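Local coordinates for protein YghZ aldo-keto reductase (Escherichia coli, PDB 3N6Q) that probably reduces aldehydes or ketones with a nicotinamide cofactor, as an aldo-keto reductase built on a TIM barrel, at residues L25-L30 / W288-D293; G31-F36 / I220-L225; R174-V179 / Q213-G218. All blocks are in the same frame, centred on the assembly; numbering follows the deposited sequence.

In the fold
All three contacts belong to one TIM barrel, at different depths. Contact 1 is wholly buried and apolar: it sets strand 24-31 against the turn that leaves helix 281-289. Contact 2 takes up the chain where that strand ends and joins the loop 31-36 to the end of strand 218-221; its aromatic side chains are only partly buried. The two touch, Leu-289 packing on Pro-224 and Ser-29 on Ile-220, and both reach the same sheet. Contact 3 lies on the periphery, its centre about 22 Å from that of contact 2, pairing helix 172-183 with the end of helix 208-214. There, amides and a water join valine packing.

Contact 1 of 3, residues L25-L30 / W288-D293; sequences LPALSL and WLLKDD
Leu-290 sets both methyl groups against Ala-27 of strand 24-31 and brings one of them, CD1, near Leu-28. The apolar contacts are few and loosely spaced. CD1 of Leu-290 lies 4.0 Å from CB of Ala-27, while its approach to CD1 of Leu-28 is longer, 4.4 Å. With CG anti to its carbonyl carbon (chi1 -74°), the leucine sends its fork across to the short turn at Ala-27, where the strand is interrupted. Alanine suits that place because its single methyl points at the leucine and fills little space; Leu-28 brings a long side chain, which also packs on Val-298 and Ile-300 of the adjoining strand.

No hydrogen bond crosses between the segments. The carbonyl of Ala-27 meets Leu-290 by packing alone, its O 3.9 Å from CD2 of the leucine, and the backbone of Ala-27 pairs instead with Gln-14 and Val-298.

Polar interactions gather within 288-293, where the chain leaves its helix at Leu-290. NZ of Lys-291 donates to O of Trp-288 at 3.0 Å, tilted 34° from the carbonyl plane. The same ammonium nitrogen stands over the centre of one face of the Trp-288 ring, a place a flexible lysine can reach by folding back. Arg-16 takes the backbone oxygens of Leu-290 and Asp-292.

The chemistry implies a division of labour: hydrophobic packing joins the helix exit to the barrel strand, while hydrogen bonds from Lys-291 and Arg-16 engage the carbonyls of Trp-288, Leu-290 and Asp-292 around the helix end.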
ATOM      1  N   LEU B  25      -2.813 -25.550 -12.077  1.00 16.41           N
ATOM      2  CA  LEU B  25      -1.427 -25.998 -12.161  1.00 15.56           C
ATOM      3  C   LEU B  25      -1.406 -27.183 -13.149  1.00 16.14           C
ATOM      4  O   LEU B  25      -2.407 -27.928 -13.236  1.00 15.05           O
ATOM      5  CB  LEU B  25      -0.908 -26.421 -10.786  1.00 12.62           C
ATOM      6  CG  LEU B  25      -0.862 -25.212  -9.798  1.00 15.47           C
ATOM      7  CD1 LEU B  25      -0.452 -25.698  -8.416  1.00 18.59           C
ATOM      8  CD2 LEU B  25       0.119 -24.126 -10.328  1.00 14.98           C
ATOM      9  N   PRO B  26      -0.300 -27.349 -13.882  1.00 15.58           N
ATOM     10  CA  PRO B  26      -0.087 -28.622 -14.593  1.00 16.20           C
ATOM     11  C   PRO B  26      -0.058 -29.758 -13.591  1.00 17.17           C
ATOM     12  O   PRO B  26       0.455 -29.571 -12.461  1.00 15.42           O
ATOM     13  CB  PRO B  26       1.296 -28.430 -15.221  1.00 17.12           C
ATOM     14  CG  PRO B  26       2.020 -27.540 -14.149  1.00 11.66           C
ATOM     15  CD  PRO B  26       0.944 -26.549 -13.799  1.00 14.47           C
ATOM     16  N   ALA B  27      -0.606 -30.939 -13.965  1.00 16.73           N
ATOM     17  CA  ALA B  27      -0.606 -32.073 -13.060  1.00 15.63           C
ATOM     18  C   ALA B  27       0.794 -32.545 -12.752  1.00 15.39           C
ATOM     19  O   ALA B  27       1.014 -33.182 -11.710  1.00 15.75           O
ATOM     20  CB  ALA B  27      -1.463 -33.312 -13.666  1.00 15.39           C
ATOM     21  N   LEU B  28       1.767 -32.247 -13.623  1.00 15.66           N
ATOM     22  CA  LEU B  28       3.169 -32.451 -13.250  1.00 15.43           C
ATOM     23  C   LEU B  28       3.858 -31.065 -13.300  1.00 16.02           C
ATOM     24  O   LEU B  28       3.686 -30.331 -14.285  1.00 14.88           O
ATOM     25  CB  LEU B  28       3.897 -33.415 -14.230  1.00 16.34           C
ATOM     26  CG  LEU B  28       3.333 -34.865 -14.142  1.00 22.24           C
ATOM     27  CD1 LEU B  28       2.084 -34.986 -15.096  1.00 25.26           C
ATOM     28  CD2 LEU B  28       4.403 -35.785 -14.566  1.00 22.20           C
ATOM     29  N   SER B  29       4.530 -30.711 -12.210  1.00 15.42           N
ATOM     30  CA  SER B  29       5.318 -29.440 -12.146  1.00 14.84           C
ATOM     31  C   SER B  29       6.776 -29.761 -12.114  1.00 14.41           C
ATOM     32  O   SER B  29       7.172 -30.859 -11.682  1.00 17.22           O
ATOM     33  CB  SER B  29       4.953 -28.682 -10.881  1.00 12.91           C
ATOM     34  OG  SER B  29       3.586 -28.342 -10.987  1.00 14.20           O
ATOM     35  N   LEU B  30       7.628 -28.781 -12.467  1.00 15.81           N
ATOM     36  CA  LEU B  30       9.060 -29.017 -12.397  1.00 14.21           C
ATOM     37  C   LEU B  30       9.661 -28.379 -11.118  1.00 14.85           C
ATOM     38  O   LEU B  30       9.458 -27.194 -10.867  1.00 15.01           O
ATOM     39  CB  LEU B  30       9.738 -28.411 -13.635  1.00 13.53           C
ATOM     40  CG  LEU B  30      11.272 -28.669 -13.607  1.00 19.59           C
ATOM     41  CD1 LEU B  30      11.698 -30.153 -13.887  1.00 18.86           C
ATOM     42  CD2 LEU B  30      12.000 -27.732 -14.620  1.00 18.53           C
ATOM     43  N   TRP B 288      -0.486 -42.942  -9.293  1.00 15.01           N
ATOM     44  CA  TRP B 288      -1.100 -43.208  -7.999  1.00 14.56           C
ATOM     45  C   TRP B 288      -1.418 -41.961  -7.210  1.00 16.22           C
ATOM     46  O   TRP B 288      -2.479 -41.822  -6.643  1.00 14.21           O
ATOM     47  CB  TRP B 288      -0.234 -44.172  -7.199  1.00 17.63           C
ATOM     48  CG  TRP B 288      -0.880 -44.607  -5.905  1.00 19.94           C
ATOM     49  CD1 TRP B 288      -1.600 -45.784  -5.669  1.00 21.49           C
ATOM     50  CD2 TRP B 288      -0.790 -43.924  -4.643  1.00 19.80           C
ATOM     51  NE1 TRP B 288      -1.996 -45.818  -4.316  1.00 22.10           N
ATOM     52  CE2 TRP B 288      -1.538 -44.678  -3.688  1.00 21.23           C
ATOM     53  CE3 TRP B 288      -0.189 -42.718  -4.234  1.00 19.56           C
ATOM     54  CZ2 TRP B 288      -1.629 -44.294  -2.345  1.00 23.99           C
ATOM     55  CZ3 TRP B 288      -0.318 -42.317  -2.912  1.00 25.70           C
ATOM     56  CH2 TRP B 288      -1.046 -43.099  -1.974  1.00 27.71           C
ATOM     57  N   LEU B 289      -0.483 -41.007  -7.190  1.00 15.57           N
ATOM     58  CA  LEU B 289      -0.785 -39.725  -6.556  1.00 15.71           C
ATOM     59  C   LEU B 289      -1.914 -39.002  -7.254  1.00 16.37           C
ATOM     60  O   LEU B 289      -2.739 -38.359  -6.600  1.00 16.51           O
ATOM     61  CB  LEU B 289       0.516 -38.853  -6.540  1.00 15.23           C
ATOM     62  CG  LEU B 289       1.550 -39.362  -5.518  1.00 15.27           C
ATOM     63  CD1 LEU B 289       2.974 -38.744  -5.806  1.00 15.97           C
ATOM     64  CD2 LEU B 289       1.095 -38.917  -4.074  1.00 18.82           C
ATOM     65  N   LEU B 290      -1.927 -39.054  -8.579  1.00 16.71           N
ATOM     66  CA  LEU B 290      -2.842 -38.267  -9.408  1.00 15.97           C
ATOM     67  C   LEU B 290      -4.190 -39.036  -9.712  1.00 19.31           C
ATOM     68  O   LEU B 290      -4.972 -38.617 -10.584  1.00 20.41           O
ATOM     69  CB  LEU B 290      -2.200 -38.004 -10.752  1.00 14.41           C
ATOM     70  CG  LEU B 290      -1.063 -36.945 -10.669  1.00 13.10           C
ATOM     71  CD1 LEU B 290      -0.358 -36.814 -11.993  1.00 13.68           C
ATOM     72  CD2 LEU B 290      -1.609 -35.569 -10.146  1.00 15.02           C
ATOM     73  N   LYS B 291      -4.420 -40.126  -8.987  1.00 19.87           N
ATOM     74  CA  LYS B 291      -5.526 -41.061  -9.313  1.00 22.84           C
ATOM     75  C   LYS B 291      -6.881 -40.472  -8.983  1.00 27.57           C
ATOM     76  O   LYS B 291      -7.935 -40.986  -9.428  1.00 28.24           O
ATOM     77  CB  LYS B 291      -5.370 -42.360  -8.515  1.00 22.83           C
ATOM     78  CG  LYS B 291      -5.559 -42.207  -6.983  1.00 19.31           C
ATOM     79  CD  LYS B 291      -5.118 -43.554  -6.257  1.00 19.76           C
ATOM     80  CE  LYS B 291      -5.105 -43.475  -4.730  1.00 23.77           C
ATOM     81  NZ  LYS B 291      -4.068 -42.475  -4.203  1.00 25.08           N
ATOM     82  N   ASP B 292      -6.866 -39.447  -8.137  1.00 26.88           N
ATOM     83  CA  ASP B 292      -8.083 -38.743  -7.786  1.00 29.56           C
ATOM     84  C   ASP B 292      -7.758 -37.250  -7.568  1.00 29.65           C
ATOM     85  O   ASP B 292      -6.643 -36.780  -7.865  1.00 29.10           O
ATOM     86  CB  ASP B 292      -8.680 -39.353  -6.515  1.00 29.18           C
ATOM     87  CG  ASP B 292      -7.701 -39.308  -5.324  1.00 36.40           C
ATOM     88  OD1 ASP B 292      -6.851 -38.352  -5.209  1.00 28.75           O
ATOM     89  OD2 ASP B 292      -7.799 -40.249  -4.491  1.00 36.60           O
ATOM     90  N   ASP B 293      -8.676 -36.509  -6.963  1.00 26.03           N
ATOM     91  CA  ASP B 293      -8.526 -35.076  -7.071  1.00 28.09           C
ATOM     92  C   ASP B 293      -7.953 -34.486  -5.808  1.00 26.23           C
ATOM     93  O   ASP B 293      -8.010 -33.297  -5.630  1.00 29.10           O
ATOM     94  CB  ASP B 293      -9.839 -34.413  -7.474  1.00 28.13           C
ATOM     95  CG  ASP B 293     -10.874 -34.466  -6.382  1.00 36.35           C
ATOM     96  OD1 ASP B 293     -10.575 -34.973  -5.261  1.00 37.75           O
ATOM     97  OD2 ASP B 293     -12.014 -33.982  -6.646  1.00 46.91           O
TER

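Contact 2 of 3, residues G31-F36 / I220-L225; sequences GLWHNF and IAFTPL
Trp-33 and Phe-222 form the close part of this contact. The phenylalanine drives its far corner at the indole: CZ lies over one face of the Trp-33 ring, displaced toward the rim, and comes within 3.5 Å of CE3 of Trp-33. The six-membered rings have centroids 5.1 Å apart and planes inclined at 51°, an oblique meeting intermediate between stacking and edge-to-face. Both side chains are extended away from their own backbone nitrogens (chi1 -179° for Trp-33 and 177° for Phe-222), which brings the rings together from two distant parts of the chain. Broad, flat residues suit such a junction, since they span the distance between backbones that do not pair.

Beside this ring pair the packing thins. CG2 of Thr-223 touches CZ3 of Trp-33 at 3.9 Å, using the methyl branch, while the hydroxyl turns back on its own segment: OG1 of Thr-223 donates to O of Phe-222 at 2.7 Å, from above the carbonyl plane. Threonine suits the place because its two branches differ: the methyl meets the ring and the hydroxyl turns to the backbone.

On the solvent side, exposed His-34 places CE1 over the opposite face of the indole, 3.3 Å above its centre. Tyr-66 and Gln-227 also adjoin Trp-33. A serine in place of Trp-33 would probably leave a gap beside CZ of Phe-222 and the Thr-223 methyl, and free the phenyl ring to turn.

Both segments are loops or strand ends on the C-terminal side of parallel barrel strands, 24-31 and 218-221. That is the end of a TIM barrel where active sites form, and an aromatic wall here is consistent with the substrate and cofactor cleft of aldo-keto reductases.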
ATOM      1  N   GLY B  31      10.372 -29.169 -10.328  1.00 13.01           N
ATOM      2  CA  GLY B  31      11.055 -28.639  -9.101  1.00 16.11           C
ATOM      3  C   GLY B  31      12.549 -28.476  -9.381  1.00 13.79           C
ATOM      4  O   GLY B  31      13.113 -29.233 -10.142  1.00 14.53           O
ATOM      5  N   LEU B  32      13.160 -27.460  -8.783  1.00 15.76           N
ATOM      6  CA  LEU B  32      14.567 -27.120  -9.045  1.00 15.91           C
ATOM      7  C   LEU B  32      15.401 -27.339  -7.825  1.00 16.61           C
ATOM      8  O   LEU B  32      16.505 -26.785  -7.674  1.00 16.02           O
ATOM      9  CB  LEU B  32      14.677 -25.674  -9.556  1.00 14.46           C
ATOM     10  CG  LEU B  32      14.231 -25.441 -11.016  1.00 16.85           C
ATOM     11  CD1 LEU B  32      12.699 -25.405 -11.160  1.00 17.61           C
ATOM     12  CD2 LEU B  32      14.791 -24.127 -11.562  1.00 16.40           C
ATOM     13  N   TRP B  33      14.973 -28.287  -7.000  1.00 17.02           N
ATOM     14  CA  TRP B  33      15.735 -28.646  -5.803  1.00 18.97           C
ATOM     15  C   TRP B  33      17.171 -29.077  -6.109  1.00 18.02           C
ATOM     16  O   TRP B  33      18.126 -28.502  -5.556  1.00 17.76           O
ATOM     17  CB  TRP B  33      14.974 -29.742  -5.053  1.00 20.22           C
ATOM     18  CG  TRP B  33      15.653 -30.197  -3.781  1.00 20.93           C
ATOM     19  CD1 TRP B  33      16.469 -29.471  -2.937  1.00 19.86           C
ATOM     20  CD2 TRP B  33      15.511 -31.485  -3.199  1.00 21.96           C
ATOM     21  NE1 TRP B  33      16.829 -30.246  -1.874  1.00 23.15           N
ATOM     22  CE2 TRP B  33      16.241 -31.484  -2.004  1.00 24.87           C
ATOM     23  CE3 TRP B  33      14.781 -32.646  -3.562  1.00 26.00           C
ATOM     24  CZ2 TRP B  33      16.300 -32.608  -1.172  1.00 23.45           C
ATOM     25  CZ3 TRP B  33      14.883 -33.785  -2.758  1.00 27.36           C
ATOM     26  CH2 TRP B  33      15.610 -33.743  -1.564  1.00 25.89           C
ATOM     27  N   HIS B  34      17.328 -29.932  -7.122  1.00 15.35           N
ATOM     28  CA  HIS B  34      18.646 -30.236  -7.667  1.00 18.52           C
ATOM     29  C   HIS B  34      18.737 -29.947  -9.147  1.00 18.77           C
ATOM     30  O   HIS B  34      17.716 -29.667  -9.794  1.00 20.37           O
ATOM     31  CB  HIS B  34      18.977 -31.734  -7.423  1.00 20.83           C
ATOM     32  CG  HIS B  34      18.971 -32.114  -5.974  1.00 24.17           C
ATOM     33  ND1 HIS B  34      18.054 -33.005  -5.448  1.00 28.00           N
ATOM     34  CD2 HIS B  34      19.734 -31.692  -4.935  1.00 23.51           C
ATOM     35  CE1 HIS B  34      18.311 -33.173  -4.158  1.00 28.30           C
ATOM     36  NE2 HIS B  34      19.248 -32.311  -3.802  1.00 28.29           N
ATOM     37  N   ASN B  35      19.973 -29.982  -9.667  1.00 17.55           N
ATOM     38  CA  ASN B  35      20.264 -29.932 -11.115  1.00 19.15           C
ATOM     39  C   ASN B  35      20.415 -28.526 -11.659  1.00 18.87           C
ATOM     40  O   ASN B  35      20.639 -28.374 -12.863  1.00 17.52           O
ATOM     41  CB  ASN B  35      19.261 -30.757 -11.999  1.00 20.07           C
ATOM     42  CG  ASN B  35      19.079 -32.180 -11.481  1.00 25.59           C
ATOM     43  OD1 ASN B  35      17.991 -32.535 -10.992  1.00 30.85           O
ATOM     44  ND2 ASN B  35      20.168 -32.855 -11.316  1.00 25.66           N
ATOM     45  N   PHE B  36      20.152 -27.504 -10.814  1.00 16.19           N
ATOM     46  CA  PHE B  36      20.184 -26.095 -11.225  1.00 15.67           C
ATOM     47  C   PHE B  36      21.158 -25.226 -10.459  1.00 14.88           C
ATOM     48  O   PHE B  36      20.997 -24.019 -10.428  1.00 18.10           O
ATOM     49  CB  PHE B  36      18.767 -25.460 -11.170  1.00 15.26           C
ATOM     50  CG  PHE B  36      17.806 -26.087 -12.197  1.00 17.83           C
ATOM     51  CD1 PHE B  36      17.682 -25.513 -13.420  1.00 16.77           C
ATOM     52  CD2 PHE B  36      17.264 -27.372 -11.992  1.00 18.75           C
ATOM     53  CE1 PHE B  36      16.859 -26.076 -14.461  1.00 22.66           C
ATOM     54  CE2 PHE B  36      16.472 -28.003 -13.015  1.00 19.37           C
ATOM     55  CZ  PHE B  36      16.240 -27.345 -14.226  1.00 19.86           C
ATOM     56  N   ILE B 220       0.479 -29.926  -3.468  1.00 15.42           N
ATOM     57  CA  ILE B 220       1.447 -30.250  -4.449  1.00 13.55           C
ATOM     58  C   ILE B 220       2.459 -31.190  -3.823  1.00 14.34           C
ATOM     59  O   ILE B 220       3.047 -30.894  -2.793  1.00 15.07           O
ATOM     60  CB  ILE B 220       2.066 -28.988  -5.155  1.00 15.77           C
ATOM     61  CG1 ILE B 220       3.134 -29.460  -6.125  1.00 15.14           C
ATOM     62  CG2 ILE B 220       2.735 -28.092  -4.074  1.00  8.78           C
ATOM     63  CD1 ILE B 220       3.581 -28.331  -7.131  1.00 17.39           C
ATOM     64  N   ALA B 221       2.546 -32.413  -4.357  1.00 12.56           N
ATOM     65  CA  ALA B 221       3.375 -33.433  -3.740  1.00 12.09           C
ATOM     66  C   ALA B 221       4.887 -33.275  -4.014  1.00 13.99           C
ATOM     67  O   ALA B 221       5.374 -33.422  -5.151  1.00 16.06           O
ATOM     68  CB  ALA B 221       2.892 -34.885  -4.198  1.00 14.67           C
ATOM     69  N   PHE B 222       5.660 -33.122  -2.929  1.00 15.38           N
ATOM     70  CA  PHE B 222       7.131 -33.037  -3.033  1.00 14.91           C
ATOM     71  C   PHE B 222       7.696 -34.451  -2.876  1.00 16.46           C
ATOM     72  O   PHE B 222       7.138 -35.298  -2.148  1.00 18.31           O
ATOM     73  CB  PHE B 222       7.623 -32.144  -1.872  1.00 16.84           C
ATOM     74  CG  PHE B 222       9.121 -32.012  -1.794  1.00 18.62           C
ATOM     75  CD1 PHE B 222       9.806 -31.237  -2.728  1.00 21.03           C
ATOM     76  CD2 PHE B 222       9.838 -32.654  -0.798  1.00 23.54           C
ATOM     77  CE1 PHE B 222      11.199 -31.109  -2.685  1.00 23.81           C
ATOM     78  CE2 PHE B 222      11.234 -32.534  -0.747  1.00 29.02           C
ATOM     79  CZ  PHE B 222      11.914 -31.743  -1.690  1.00 23.38           C
ATOM     80  N   THR B 223       8.773 -34.755  -3.612  1.00 15.57           N
ATOM     81  CA  THR B 223       9.404 -36.109  -3.670  1.00 17.40           C
ATOM     82  C   THR B 223       8.376 -37.239  -3.971  1.00 16.30           C
ATOM     83  O   THR B 223       8.339 -38.242  -3.265  1.00 17.19           O
ATOM     84  CB  THR B 223      10.205 -36.563  -2.443  1.00 17.70           C
ATOM     85  OG1 THR B 223       9.431 -36.457  -1.227  1.00 19.83           O
ATOM     86  CG2 THR B 223      11.523 -35.724  -2.325  1.00 24.63           C
ATOM     87  N   PRO B 224       7.575 -37.035  -4.998  1.00 14.60           N
ATOM     88  CA  PRO B 224       6.559 -38.088  -5.377  1.00 15.27           C
ATOM     89  C   PRO B 224       7.205 -39.395  -5.826  1.00 18.17           C
ATOM     90  O   PRO B 224       6.524 -40.442  -5.829  1.00 17.99           O
ATOM     91  CB  PRO B 224       5.790 -37.430  -6.535  1.00 16.10           C
ATOM     92  CG  PRO B 224       6.907 -36.521  -7.261  1.00 14.91           C
ATOM     93  CD  PRO B 224       7.697 -35.960  -6.024  1.00 13.14           C
ATOM     94  N   LEU B 225       8.500 -39.355  -6.180  1.00 17.32           N
ATOM     95  CA  LEU B 225       9.266 -40.583  -6.489  1.00 18.70           C
ATOM     96  C   LEU B 225      10.161 -41.082  -5.374  1.00 20.42           C
ATOM     97  O   LEU B 225      10.927 -42.046  -5.583  1.00 21.59           O
ATOM     98  CB  LEU B 225      10.044 -40.439  -7.808  1.00 19.90           C
ATOM     99  CG  LEU B 225       9.211 -40.109  -9.053  1.00 18.98           C
ATOM    100  CD1 LEU B 225      10.135 -40.039 -10.249  1.00 23.65           C
ATOM    101  CD2 LEU B 225       8.126 -41.220  -9.302  1.00 18.73           C
TER

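Contact 3 of 3, residues R174-V179 / Q213-G218; sequences RTQKMV and QNNGVG
Asn-215, at the C-terminal end of helix 208-214, meets Gln-176 amide to amide. Its ND2 donates to OE1 of Gln-176 at 2.9 Å with a nearly straight N-H...O angle of 165°; the acceptor lies close to the asparagine's amide plane, whereas the donor stands above the glutamine's carbonyl plane. A water completes the link, accepting from NE2 of Gln-176 and donating to OD1 of Asn-215 at 2.6 Å. A bend in the glutamine chain (chi2 77°) carries its amide over to Asn-215; NE2 also donates to Glu-180, and Asn-215 gives ND2 to O of Thr-211. CG1 of Val-179 packs against OD1 of Asn-215 at 3.6 Å.

Gly-216 follows with positive phi (70°), a backbone shape easy for glycine, and ends the helix in a Schellman motif. Val-217 then turns inward, its CG2 4.1 Å from CG2 of Val-179; compact beta-branched side chains suit this buried layer, where Leu-212 adjoins Val-217. Gly-218 begins the next strand, its backbone paired with Leu-190 and His-192.

The chemistry is thus graded: a directional, water-bridged amide pair, tied at both ends to further partners, fixes the more exposed edge, and valine packing closes the inner side.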
ATOM      1  N   ARG B 174      -1.605 -26.818  12.441  1.00 19.31           N
ATOM      2  CA  ARG B 174      -0.887 -25.577  12.026  1.00 17.93           C
ATOM      3  C   ARG B 174      -1.404 -25.006  10.674  1.00 18.36           C
ATOM      4  O   ARG B 174      -1.587 -23.785  10.522  1.00 17.78           O
ATOM      5  CB  ARG B 174       0.603 -25.791  12.002  1.00 17.57           C
ATOM      6  CG  ARG B 174       1.196 -25.900  13.412  1.00 18.60           C
ATOM      7  CD  ARG B 174       2.697 -26.183  13.388  1.00 18.58           C
ATOM      8  NE  ARG B 174       3.280 -26.194  14.742  1.00 22.39           N
ATOM      9  CZ  ARG B 174       3.740 -25.109  15.395  1.00 24.17           C
ATOM     10  NH1 ARG B 174       3.515 -23.877  14.928  1.00 25.81           N
ATOM     11  NH2 ARG B 174       4.326 -25.260  16.592  1.00 28.11           N
ATOM     12  N   THR B 175      -1.684 -25.896   9.712  1.00 16.45           N
ATOM     13  CA  THR B 175      -2.336 -25.495   8.462  1.00 15.80           C
ATOM     14  C   THR B 175      -3.643 -24.792   8.702  1.00 16.05           C
ATOM     15  O   THR B 175      -3.932 -23.701   8.175  1.00 13.67           O
ATOM     16  CB  THR B 175      -2.542 -26.715   7.530  1.00 15.48           C
ATOM     17  OG1 THR B 175      -1.259 -27.287   7.253  1.00 14.65           O
ATOM     18  CG2 THR B 175      -3.230 -26.300   6.233  1.00 16.29           C
ATOM     19  N   GLN B 176      -4.466 -25.386   9.564  1.00 17.20           N
ATOM     20  CA  GLN B 176      -5.719 -24.738   9.860  1.00 17.63           C
ATOM     21  C   GLN B 176      -5.546 -23.340  10.506  1.00 15.89           C
ATOM     22  O   GLN B 176      -6.281 -22.398  10.158  1.00 16.72           O
ATOM     23  CB  GLN B 176      -6.592 -25.653  10.749  1.00 17.86           C
ATOM     24  CG  GLN B 176      -7.883 -24.980  11.228  1.00 22.46           C
ATOM     25  CD  GLN B 176      -8.892 -24.951  10.137  1.00 21.30           C
ATOM     26  OE1 GLN B 176      -9.008 -25.910   9.374  1.00 26.99           O
ATOM     27  NE2 GLN B 176      -9.697 -23.883  10.085  1.00 26.83           N
ATOM     28  N   LYS B 177      -4.588 -23.227  11.419  1.00 15.07           N
ATOM     29  CA  LYS B 177      -4.312 -21.933  12.023  1.00 16.47           C
ATOM     30  C   LYS B 177      -3.867 -20.922  10.933  1.00 14.86           C
ATOM     31  O   LYS B 177      -4.278 -19.758  10.952  1.00 16.36           O
ATOM     32  CB  LYS B 177      -3.239 -22.092  13.119  1.00 15.59           C
ATOM     33  CG  LYS B 177      -2.970 -20.778  13.899  1.00 23.50           C
ATOM     34  CD  LYS B 177      -4.284 -20.149  14.384  1.00 33.75           C
ATOM     35  CE  LYS B 177      -3.996 -19.169  15.519  1.00 40.53           C
ATOM     36  NZ  LYS B 177      -5.237 -18.494  16.005  1.00 40.46           N
ATOM     37  N   MET B 178      -2.978 -21.346  10.038  1.00 17.19           N
ATOM     38  CA  MET B 178      -2.475 -20.374   9.018  1.00 15.66           C
ATOM     39  C   MET B 178      -3.609 -19.918   8.134  1.00 16.37           C
ATOM     40  O   MET B 178      -3.680 -18.770   7.695  1.00 16.06           O
ATOM     41  CB  MET B 178      -1.351 -20.979   8.151  1.00 15.86           C
ATOM     42  CG  MET B 178      -0.083 -21.365   8.926  1.00 20.65           C
ATOM     43  SD  MET B 178       0.770 -19.782   9.468  1.00 24.68           S
ATOM     44  CE  MET B 178       0.603 -18.947   7.863  1.00 22.18           C
ATOM     45  N   VAL B 179      -4.541 -20.836   7.823  1.00 14.63           N
ATOM     46  CA  VAL B 179      -5.690 -20.449   7.015  1.00 12.42           C
ATOM     47  C   VAL B 179      -6.473 -19.375   7.701  1.00 13.47           C
ATOM     48  O   VAL B 179      -6.878 -18.372   7.052  1.00 16.21           O
ATOM     49  CB  VAL B 179      -6.654 -21.672   6.752  1.00 15.56           C
ATOM     50  CG1 VAL B 179      -7.978 -21.162   6.177  1.00 17.47           C
ATOM     51  CG2 VAL B 179      -5.970 -22.647   5.826  1.00 16.31           C
ATOM     52  N   GLN B 213      -8.924 -30.093   1.931  1.00 23.10           N
ATOM     53  CA  GLN B 213     -10.249 -30.060   1.301  1.00 25.05           C
ATOM     54  C   GLN B 213     -11.244 -29.116   1.980  1.00 21.93           C
ATOM     55  O   GLN B 213     -11.944 -28.371   1.284  1.00 23.32           O
ATOM     56  CB  GLN B 213     -10.880 -31.466   1.246  1.00 27.30           C
ATOM     57  CG  GLN B 213     -12.160 -31.519   0.352  1.00 33.43           C
ATOM     58  CD  GLN B 213     -12.633 -32.951   0.128  1.00 44.46           C
ATOM     59  OE1 GLN B 213     -12.802 -33.384  -1.023  1.00 52.02           O
ATOM     60  NE2 GLN B 213     -12.713 -33.731   1.215  1.00 41.68           N
ATOM     61  N   ASN B 214     -11.346 -29.176   3.299  1.00 23.68           N
ATOM     62  CA  ASN B 214     -12.285 -28.348   4.058  1.00 24.58           C
ATOM     63  C   ASN B 214     -12.039 -26.861   3.843  1.00 25.94           C
ATOM     64  O   ASN B 214     -12.945 -26.037   3.990  1.00 25.69           O
ATOM     65  CB  ASN B 214     -12.218 -28.694   5.557  1.00 27.01           C
ATOM     66  CG  ASN B 214     -12.821 -30.089   5.866  1.00 32.16           C
ATOM     67  OD1 ASN B 214     -13.447 -30.707   5.004  1.00 33.34           O
ATOM     68  ND2 ASN B 214     -12.504 -30.624   7.033  1.00 36.05           N
ATOM     69  N   ASN B 215     -10.814 -26.494   3.451  1.00 22.60           N
ATOM     70  CA  ASN B 215     -10.475 -25.076   3.394  1.00 21.22           C
ATOM     71  C   ASN B 215     -10.140 -24.635   1.977  1.00 21.97           C
ATOM     72  O   ASN B 215      -9.603 -23.540   1.769  1.00 20.23           O
ATOM     73  CB  ASN B 215      -9.252 -24.807   4.280  1.00 20.49           C
ATOM     74  CG  ASN B 215      -9.593 -24.811   5.723  1.00 21.30           C
ATOM     75  OD1 ASN B 215     -10.259 -23.898   6.214  1.00 21.24           O
ATOM     76  ND2 ASN B 215      -9.082 -25.769   6.434  1.00 19.97           N
ATOM     77  N   GLY B 216     -10.292 -25.554   1.028  1.00 19.94           N
ATOM     78  CA  GLY B 216     -10.094 -25.213  -0.361  1.00 20.14           C
ATOM     79  C   GLY B 216      -8.628 -24.937  -0.708  1.00 17.15           C
ATOM     80  O   GLY B 216      -8.355 -24.145  -1.635  1.00 17.62           O
ATOM     81  N   VAL B 217      -7.712 -25.586  -0.017  1.00 16.78           N
ATOM     82  CA  VAL B 217      -6.254 -25.369  -0.282  1.00 16.56           C
ATOM     83  C   VAL B 217      -5.755 -26.473  -1.217  1.00 15.47           C
ATOM     84  O   VAL B 217      -6.070 -27.681  -1.024  1.00 17.06           O
ATOM     85  CB  VAL B 217      -5.505 -25.441   1.071  1.00 15.22           C
ATOM     86  CG1 VAL B 217      -3.968 -25.298   0.903  1.00 15.15           C
ATOM     87  CG2 VAL B 217      -6.128 -24.376   2.063  1.00 12.69           C
ATOM     88  N   GLY B 218      -4.931 -26.105  -2.206  1.00 14.58           N
ATOM     89  CA  GLY B 218      -4.369 -27.168  -3.060  1.00 15.05           C
ATOM     90  C   GLY B 218      -3.232 -27.944  -2.398  1.00 15.37           C
ATOM     91  O   GLY B 218      -2.799 -27.655  -1.291  1.00 14.38           O
TER
HETATM   92  O   HOH W   1     -11.772 -23.864   8.380  1.00 39.05           O